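Local coordinates for protein OBCA, Oxalate Biosynthetic Component A (Burkholderia glumae, PDB 4NNB) that belongs to a TIM-barrel family and holds a magnesium ion and an oxaloacetate ion, at residues V355-L366 with V433-F441. Numbering follows the deposited sequence.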
loop_
_atom_site.group_PDB
_atom_site.type_symbol
_atom_site.label_atom_id
_atom_site.label_comp_id
_atom_site.label_asym_id
_atom_site.label_seq_id
_atom_site.Cartn_x
_atom_site.Cartn_y
_atom_site.Cartn_z
ATOM N N VAL A 355 -18.118 9.520 -10.069
ATOM C CA VAL A 355 -19.227 10.176 -9.367
ATOM C C VAL A 355 -20.407 10.459 -10.316
ATOM O O VAL A 355 -21.561 10.129 -10.006
ATOM C CB VAL A 355 -18.792 11.490 -8.685
ATOM C CG1 VAL A 355 -19.972 12.088 -7.899
ATOM C CG2 VAL A 355 -17.598 11.244 -7.750
ATOM N N ASP A 356 -20.108 11.057 -11.466
ATOM C CA ASP A 356 -21.128 11.333 -12.477
ATOM C C ASP A 356 -21.869 10.069 -12.888
ATOM O O ASP A 356 -23.095 10.044 -12.949
ATOM C CB ASP A 356 -20.488 11.936 -13.719
ATOM C CG ASP A 356 -19.913 13.309 -13.474
ATOM O OD1 ASP A 356 -20.278 13.947 -12.466
ATOM O OD2 ASP A 356 -19.094 13.748 -14.304
ATOM N N ASN A 357 -21.120 9.009 -13.160
ATOM C CA ASN A 357 -21.730 7.768 -13.644
ATOM C C ASN A 357 -22.541 7.020 -12.586
ATOM O O ASN A 357 -23.642 6.533 -12.861
ATOM C CB ASN A 357 -20.661 6.865 -14.262
ATOM C CG ASN A 357 -20.034 7.482 -15.512
ATOM O OD1 ASN A 357 -20.512 8.502 -16.016
ATOM N ND2 ASN A 357 -18.975 6.852 -16.028
ATOM N N ALA A 358 -21.997 6.937 -11.374
ATOM C CA ALA A 358 -22.655 6.203 -10.298
ATOM C C ALA A 358 -23.981 6.851 -9.962
ATOM O O ALA A 358 -24.961 6.163 -9.683
ATOM C CB ALA A 358 -21.773 6.135 -9.062
ATOM N N THR A 359 -24.018 8.180 -10.008
ATOM C CA THR A 359 -25.222 8.897 -9.603
ATOM C C THR A 359 -26.221 9.090 -10.742
ATOM O O THR A 359 -27.314 9.593 -10.518
ATOM C CB THR A 359 -24.900 10.267 -8.965
ATOM O OG1 THR A 359 -24.192 11.090 -9.900
ATOM C CG2 THR A 359 -24.058 10.084 -7.705
ATOM N N SER A 360 -25.857 8.686 -11.955
ATOM C CA SER A 360 -26.784 8.822 -13.083
ATOM C C SER A 360 -27.090 7.471 -13.712
ATOM O O SER A 360 -27.976 6.750 -13.258
ATOM C CB SER A 360 -26.248 9.822 -14.118
ATOM O OG SER A 360 -25.016 9.397 -14.678
ATOM N N LEU A 361 -26.331 7.115 -14.739
ATOM C CA LEU A 361 -26.590 5.888 -15.486
ATOM C C LEU A 361 -26.606 4.600 -14.651
ATOM O O LEU A 361 -27.454 3.732 -14.862
ATOM C CB LEU A 361 -25.581 5.747 -16.623
ATOM C CG LEU A 361 -25.928 4.675 -17.651
ATOM C CD1 LEU A 361 -27.085 5.148 -18.519
ATOM C CD2 LEU A 361 -24.709 4.371 -18.492
ATOM N N TYR A 362 -25.686 4.471 -13.700
ATOM C CA TYR A 362 -25.590 3.223 -12.953
ATOM C C TYR A 362 -26.366 3.242 -11.648
ATOM O O TYR A 362 -26.286 2.297 -10.865
ATOM C CB TYR A 362 -24.125 2.868 -12.686
ATOM C CG TYR A 362 -23.320 2.619 -13.945
ATOM C CD1 TYR A 362 -22.520 3.617 -14.488
ATOM C CD2 TYR A 362 -23.347 1.385 -14.584
ATOM C CE1 TYR A 362 -21.772 3.399 -15.639
ATOM C CE2 TYR A 362 -22.600 1.159 -15.744
ATOM C CZ TYR A 362 -21.826 2.168 -16.263
ATOM O OH TYR A 362 -21.084 1.953 -17.408
ATOM N N ARG A 363 -27.139 4.297 -11.420
ATOM C CA ARG A 363 -27.784 4.465 -10.115
ATOM C C ARG A 363 -28.762 3.345 -9.799
ATOM O O ARG A 363 -28.732 2.777 -8.703
ATOM C CB ARG A 363 -28.458 5.837 -10.003
ATOM C CG ARG A 363 -29.299 6.019 -8.752
ATOM C CD ARG A 363 -29.784 7.457 -8.629
ATOM N NE ARG A 363 -30.422 7.707 -7.335
ATOM C CZ ARG A 363 -31.710 7.494 -7.079
ATOM N NH1 ARG A 363 -32.510 7.019 -8.028
ATOM N NH2 ARG A 363 -32.197 7.754 -5.870
ATOM N N ASP A 364 -29.624 3.008 -10.751
ATOM C CA ASP A 364 -30.613 1.958 -10.499
ATOM C C ASP A 364 -29.955 0.594 -10.283
ATOM O O ASP A 364 -30.425 -0.199 -9.465
ATOM C CB ASP A 364 -31.645 1.875 -11.636
ATOM C CG ASP A 364 -32.660 3.008 -11.597
ATOM O OD1 ASP A 364 -32.643 3.813 -10.642
ATOM O OD2 ASP A 364 -33.489 3.082 -12.528
ATOM N N ARG A 365 -28.873 0.321 -11.014
ATOM C CA ARG A 365 -28.141 -0.941 -10.847
ATOM C C ARG A 365 -27.507 -1.029 -9.457
ATOM O O ARG A 365 -27.503 -2.091 -8.836
ATOM C CB ARG A 365 -27.069 -1.119 -11.941
ATOM C CG ARG A 365 -27.595 -1.730 -13.264
ATOM C CD ARG A 365 -26.526 -1.653 -14.347
ATOM N NE ARG A 365 -26.857 -2.417 -15.562
ATOM C CZ ARG A 365 -27.578 -1.939 -16.574
ATOM N NH1 ARG A 365 -28.072 -0.703 -16.534
ATOM N NH2 ARG A 365 -27.808 -2.697 -17.635
ATOM N N LEU A 366 -26.980 0.091 -8.976
ATOM C CA LEU A 366 -26.400 0.147 -7.632
ATOM C C LEU A 366 -27.475 -0.040 -6.568
ATOM O O LEU A 366 -27.231 -0.637 -5.516
ATOM C CB LEU A 366 -25.659 1.473 -7.426
ATOM C CG LEU A 366 -24.265 1.511 -8.062
ATOM C CD1 LEU A 366 -23.782 2.934 -8.188
ATOM C CD2 LEU A 366 -23.286 0.665 -7.251
ATOM N N VAL A 433 -18.426 16.230 -3.489
ATOM C CA VAL A 433 -18.438 14.826 -3.919
ATOM C C VAL A 433 -19.274 14.010 -2.943
ATOM O O VAL A 433 -20.180 13.272 -3.349
ATOM C CB VAL A 433 -16.998 14.247 -4.038
ATOM C CG1 VAL A 433 -17.017 12.733 -4.285
ATOM C CG2 VAL A 433 -16.235 14.949 -5.148
ATOM N N VAL A 434 -18.997 14.170 -1.649
ATOM C CA VAL A 434 -19.765 13.467 -0.630
ATOM C C VAL A 434 -21.264 13.801 -0.728
ATOM O O VAL A 434 -22.111 12.913 -0.662
ATOM C CB VAL A 434 -19.237 13.774 0.791
ATOM C CG1 VAL A 434 -20.168 13.215 1.849
ATOM C CG2 VAL A 434 -17.815 13.203 0.965
ATOM N N GLU A 435 -21.585 15.081 -0.893
ATOM C CA GLU A 435 -22.987 15.505 -0.945
ATOM C C GLU A 435 -23.709 14.994 -2.195
ATOM O O GLU A 435 -24.893 14.643 -2.129
ATOM C CB GLU A 435 -23.101 17.030 -0.845
ATOM C CG GLU A 435 -22.656 17.593 0.498
ATOM C CD GLU A 435 -23.361 16.922 1.673
ATOM O OE1 GLU A 435 -24.604 16.746 1.619
ATOM O OE2 GLU A 435 -22.664 16.558 2.644
ATOM N N ARG A 436 -23.010 14.941 -3.327
ATOM C CA ARG A 436 -23.615 14.368 -4.534
ATOM C C ARG A 436 -23.963 12.912 -4.292
ATOM O O ARG A 436 -25.041 12.455 -4.657
ATOM C CB ARG A 436 -22.687 14.487 -5.743
ATOM C CG ARG A 436 -22.605 15.887 -6.347
ATOM C CD ARG A 436 -21.786 15.859 -7.631
ATOM N NE ARG A 436 -22.481 15.147 -8.703
ATOM C CZ ARG A 436 -21.882 14.688 -9.797
ATOM N NH1 ARG A 436 -20.575 14.851 -9.954
ATOM N NH2 ARG A 436 -22.586 14.057 -10.726
ATOM N N LEU A 437 -23.052 12.186 -3.650
ATOM C CA LEU A 437 -23.296 10.774 -3.368
ATOM C C LEU A 437 -24.457 10.600 -2.384
ATOM O O LEU A 437 -25.320 9.731 -2.582
ATOM C CB LEU A 437 -22.006 10.080 -2.875
ATOM C CG LEU A 437 -20.821 10.009 -3.859
ATOM C CD1 LEU A 437 -19.561 9.430 -3.193
ATOM C CD2 LEU A 437 -21.183 9.196 -5.097
ATOM N N ARG A 438 -24.496 11.430 -1.338
ATOM C CA ARG A 438 -25.570 11.344 -0.339
ATOM C C ARG A 438 -26.931 11.713 -0.930
ATOM O O ARG A 438 -27.943 11.137 -0.558
ATOM C CB ARG A 438 -25.304 12.269 0.853
ATOM C CG ARG A 438 -24.035 11.993 1.616
ATOM C CD ARG A 438 -24.102 10.695 2.347
ATOM N NE ARG A 438 -23.101 10.658 3.408
ATOM C CZ ARG A 438 -22.792 9.569 4.097
ATOM N NH1 ARG A 438 -23.397 8.417 3.823
ATOM N NH2 ARG A 438 -21.862 9.635 5.048
ATOM N N ALA A 439 -26.941 12.683 -1.836
ATOM C CA ALA A 439 -28.187 13.118 -2.459
ATOM C C ALA A 439 -28.748 12.000 -3.338
ATOM O O ALA A 439 -29.956 11.747 -3.339
ATOM C CB ALA A 439 -27.969 14.408 -3.270
ATOM N N SER A 440 -27.876 11.316 -4.076
ATOM C CA SER A 440 -28.350 10.282 -4.991
ATOM C C SER A 440 -28.631 8.988 -4.272
ATOM O O SER A 440 -29.464 8.200 -4.715
ATOM C CB SER A 440 -27.352 10.034 -6.128
ATOM O OG SER A 440 -27.251 11.175 -6.952
ATOM N N PHE A 441 -27.918 8.759 -3.173
ATOM C CA PHE A 441 -28.067 7.525 -2.419
ATOM C C PHE A 441 -28.253 7.838 -0.938
ATOM O O PHE A 441 -27.289 7.810 -0.176
ATOM C CB PHE A 441 -26.832 6.629 -2.594
ATOM C CG PHE A 441 -26.533 6.274 -4.026
ATOM C CD1 PHE A 441 -27.159 5.189 -4.633
ATOM C CD2 PHE A 441 -25.638 7.026 -4.764
ATOM C CE1 PHE A 441 -26.883 4.860 -5.964
ATOM C CE2 PHE A 441 -25.358 6.708 -6.103
ATOM C CZ PHE A 441 -25.978 5.619 -6.694
HETATM O O HOH W 1 -29.251 10.996 -8.585
HETATM O O HOH W 2 -24.923 14.016 -8.905
#
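Val355 CG1 lies over one face of the Arg436 guanidinium, offset toward the rim, while Asp356 and a water lie at its edge, close to its plane. NH1 and NH2 both grip Asp356 OD1 end-on in a salt bridge; NH1, at 2.7 Å from OD1, arrives nearly along the C-O axis, and NH2 comes on the anti side. A bend at chi3 (69°) turns the arginine head toward the carboxylate and leaves NE to donate to the water, which in turn donates to Thr359 OG1. The second guanidinium, that of Arg363, works side-on: NE and NH2 converge on Ser440 O at 2.8 and 3.0 Å, with the carbonyl oxygen near the guanidinium plane. The Arg363 chain, extended from CG to NE, runs past the Phe441 ring, and Arg363 CG sits 3.9 Å from Phe441 CE1. That ring receives Ala358 O at its edge, 3.2 Å from CZ, and Leu366 CD1 also packs against CZ. Between the two arginines, Thr359 CB rests on Ser440 OG, and another water joins this hydroxyl to Thr359 O. Helical segments 355-359 and 433-440 run almost parallel, their axes 10.1 Å apart and inclined by 9°. Beneath them lie the parallel strands 344-349 and 373-378 of the TIM barrel: Val355 touches Val349, Leu366 reaches Val347, and Leu437 and Phe441 pack on strand 373-378.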